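Local coordinates for protein endolysin PlyC, small cell-wall binding subunit (Streptococcus phage C1, PDB 4F87) that forms the octameric ring that binds the streptococcal cell wall within a phage endolysin that degrades host peptidoglycan to release new virions, at residues A31-G35 / V36-I40. Residues are numbered along the deposited sequence; the frame is centred on the assembly and turned at random.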
ATOM      1  N   ALA B  31     -20.735  15.636  -7.168  1.00 16.45           N
ATOM      2  CA  ALA B  31     -19.667  14.738  -6.768  1.00 16.74           C
ATOM      3  C   ALA B  31     -18.331  15.312  -7.117  1.00 18.52           C
ATOM      4  O   ALA B  31     -18.222  16.106  -8.054  1.00 18.92           O
ATOM      5  CB  ALA B  31     -19.813  13.378  -7.457  1.00 18.62           C
ATOM      6  N   PHE B  32     -17.296  14.887  -6.380  1.00 17.75           N
ATOM      7  CA  PHE B  32     -15.920  15.075  -6.795  1.00 18.10           C
ATOM      8  C   PHE B  32     -15.482  13.689  -7.247  1.00 21.92           C
ATOM      9  O   PHE B  32     -15.637  12.713  -6.495  1.00 21.95           O
ATOM     10  CB  PHE B  32     -14.999  15.556  -5.654  1.00 19.75           C
ATOM     11  CG  PHE B  32     -15.129  17.030  -5.431  1.00 20.54           C
ATOM     12  CD1 PHE B  32     -14.416  17.935  -6.211  1.00 25.57           C
ATOM     13  CD2 PHE B  32     -15.967  17.521  -4.443  1.00 21.59           C
ATOM     14  CE1 PHE B  32     -14.555  19.315  -5.995  1.00 25.96           C
ATOM     15  CE2 PHE B  32     -16.119  18.901  -4.249  1.00 24.53           C
ATOM     16  CZ  PHE B  32     -15.423  19.778  -5.039  1.00 24.18           C
ATOM     17  N   ILE B  33     -15.035  13.569  -8.492  1.00 20.24           N
ATOM     18  CA  ILE B  33     -14.561  12.282  -9.015  1.00 20.66           C
ATOM     19  C   ILE B  33     -13.182  12.546  -9.607  1.00 24.38           C
ATOM     20  O   ILE B  33     -13.060  13.318 -10.566  1.00 24.47           O
ATOM     21  CB  ILE B  33     -15.544  11.642 -10.042  1.00 24.04           C
ATOM     22  CG1 ILE B  33     -16.851  11.201  -9.317  1.00 25.57           C
ATOM     23  CG2 ILE B  33     -14.865  10.436 -10.782  1.00 24.83           C
ATOM     24  CD1 ILE B  33     -17.939  10.783 -10.162  1.00 34.62           C
ATOM     25  N   ASN B  34     -12.154  11.955  -8.990  1.00 22.74           N
ATOM     26  CA  ASN B  34     -10.777  12.137  -9.432  1.00 23.54           C
ATOM     27  C   ASN B  34     -10.398  13.629  -9.541  1.00 26.51           C
ATOM     28  O   ASN B  34      -9.750  14.046 -10.513  1.00 28.73           O
ATOM     29  CB  ASN B  34     -10.513  11.334 -10.720  1.00 25.72           C
ATOM     30  CG  ASN B  34     -10.690   9.841 -10.509  1.00 27.43           C
ATOM     31  OD1 ASN B  34     -10.617   9.349  -9.384  1.00 28.44           O
ATOM     32  ND2 ASN B  34     -10.842   9.071 -11.586  1.00 30.07           N
ATOM     33  N   GLY B  35     -10.864  14.414  -8.563  1.00 23.38           N
ATOM     34  CA  GLY B  35     -10.575  15.839  -8.495  1.00 24.88           C
ATOM     35  C   GLY B  35     -11.361  16.728  -9.435  1.00 26.75           C
ATOM     36  O   GLY B  35     -11.052  17.922  -9.542  1.00 26.36           O
ATOM     37  N   VAL B  36     -12.401  16.176 -10.089  1.00 22.50           N
ATOM     38  CA  VAL B  36     -13.278  16.921 -10.990  1.00 21.78           C
ATOM     39  C   VAL B  36     -14.654  16.991 -10.361  1.00 22.93           C
ATOM     40  O   VAL B  36     -15.254  15.959 -10.062  1.00 22.40           O
ATOM     41  CB  VAL B  36     -13.315  16.273 -12.404  1.00 24.83           C
ATOM     42  CG1 VAL B  36     -14.290  17.006 -13.333  1.00 25.63           C
ATOM     43  CG2 VAL B  36     -11.909  16.231 -13.017  1.00 25.77           C
ATOM     44  N   GLU B  37     -15.181  18.205 -10.206  1.00 20.90           N
ATOM     45  CA  GLU B  37     -16.513  18.392  -9.661  1.00 19.50           C
ATOM     46  C   GLU B  37     -17.543  18.316 -10.771  1.00 21.96           C
ATOM     47  O   GLU B  37     -17.393  18.955 -11.827  1.00 23.20           O
ATOM     48  CB  GLU B  37     -16.611  19.735  -8.966  1.00 19.47           C
ATOM     49  CG  GLU B  37     -17.912  19.891  -8.193  1.00 20.56           C
ATOM     50  CD  GLU B  37     -18.142  21.293  -7.683  1.00 23.94           C
ATOM     51  OE1 GLU B  37     -17.160  22.065  -7.593  1.00 24.32           O
ATOM     52  OE2 GLU B  37     -19.313  21.623  -7.387  1.00 21.66           O
ATOM     53  N   ILE B  38     -18.611  17.544 -10.518  1.00 19.20           N
ATOM     54  CA  ILE B  38     -19.710  17.403 -11.473  1.00 19.22           C
ATOM     55  C   ILE B  38     -21.057  17.467 -10.778  1.00 20.65           C
ATOM     56  O   ILE B  38     -21.179  17.208  -9.577  1.00 18.88           O
ATOM     57  CB  ILE B  38     -19.580  16.064 -12.265  1.00 22.63           C
ATOM     58  CG1 ILE B  38     -19.618  14.844 -11.319  1.00 23.33           C
ATOM     59  CG2 ILE B  38     -18.337  16.052 -13.179  1.00 23.31           C
ATOM     60  CD1 ILE B  38     -19.826  13.515 -12.029  1.00 24.90           C
ATOM     61  N   GLY B  39     -22.073  17.831 -11.540  1.00 19.13           N
ATOM     62  CA  GLY B  39     -23.449  17.742 -11.083  1.00 19.02           C
ATOM     63  C   GLY B  39     -23.967  16.378 -11.509  1.00 22.00           C
ATOM     64  O   GLY B  39     -23.469  15.789 -12.497  1.00 23.27           O
ATOM     65  N   ILE B  40     -24.894  15.827 -10.731  1.00 18.39           N
ATOM     66  CA  ILE B  40     -25.517  14.536 -11.034  1.00 18.07           C
ATOM     67  C   ILE B  40     -26.988  14.811 -11.322  1.00 20.98           C
ATOM     68  O   ILE B  40     -27.682  15.448 -10.519  1.00 21.19           O
ATOM     69  CB  ILE B  40     -25.341  13.528  -9.871  1.00 20.45           C
ATOM     70  CG1 ILE B  40     -23.861  13.325  -9.476  1.00 21.62           C
ATOM     71  CG2 ILE B  40     -26.006  12.184 -10.208  1.00 20.39           C
ATOM     72  CD1 ILE B  40     -22.949  12.758 -10.478  1.00 27.44           C
TER
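F32 and E37 face each other as the non-hydrogen-bonded pair of a tight hairpin, an example of a two-residue beta hairpin whose faces do different work; the glutamate's aliphatic part lies over the phenyl ring. E37 CG sits 4.2 Å from the centroid of the F32 ring, 21° off its normal, in a CH-pi contact, while E37 CB reaches F32 CE1 at 3.6 Å. With CG anti to the backbone N (chi1 -171°) and the chain extended, the carboxylate, its plane turned 42° from that of the phenyl, is carried to the CZ end of the ring, where E37 OE1 lies 3.8 Å from F32 CZ.

The reverse face is aliphatic: I33 CD1 meets I38 CD1 at 3.8 Å, and A31 CB packs against I38 CG1 at 4.1 Å. Between the two faces runs a ladder of four backbone hydrogen bonds. A31 and I38 exchange two, I38 N to A31 O being 2.9 Å. I33 and V36 exchange the others around a type I' turn, with N34 and G35 at the corner, both at positive phi. V36 N approaches I33 O from above the carbonyl plane, at 3.0 Å.

F17 and F19 of strand 16-20 meet the F32 ring, and I66 and M70 of helix 63-70 touch the F32 side chain. I66 of a neighbouring subunit packs on I38. The E37 carboxylate makes salt bridges through OE1 to R67 and OE2 to R30, all three being experimentally identified cell-wall interaction sites. Held by two arginines, E37 probably remains ionised and restricted in rotation, consistent with a charge cluster set in place for the cell wall.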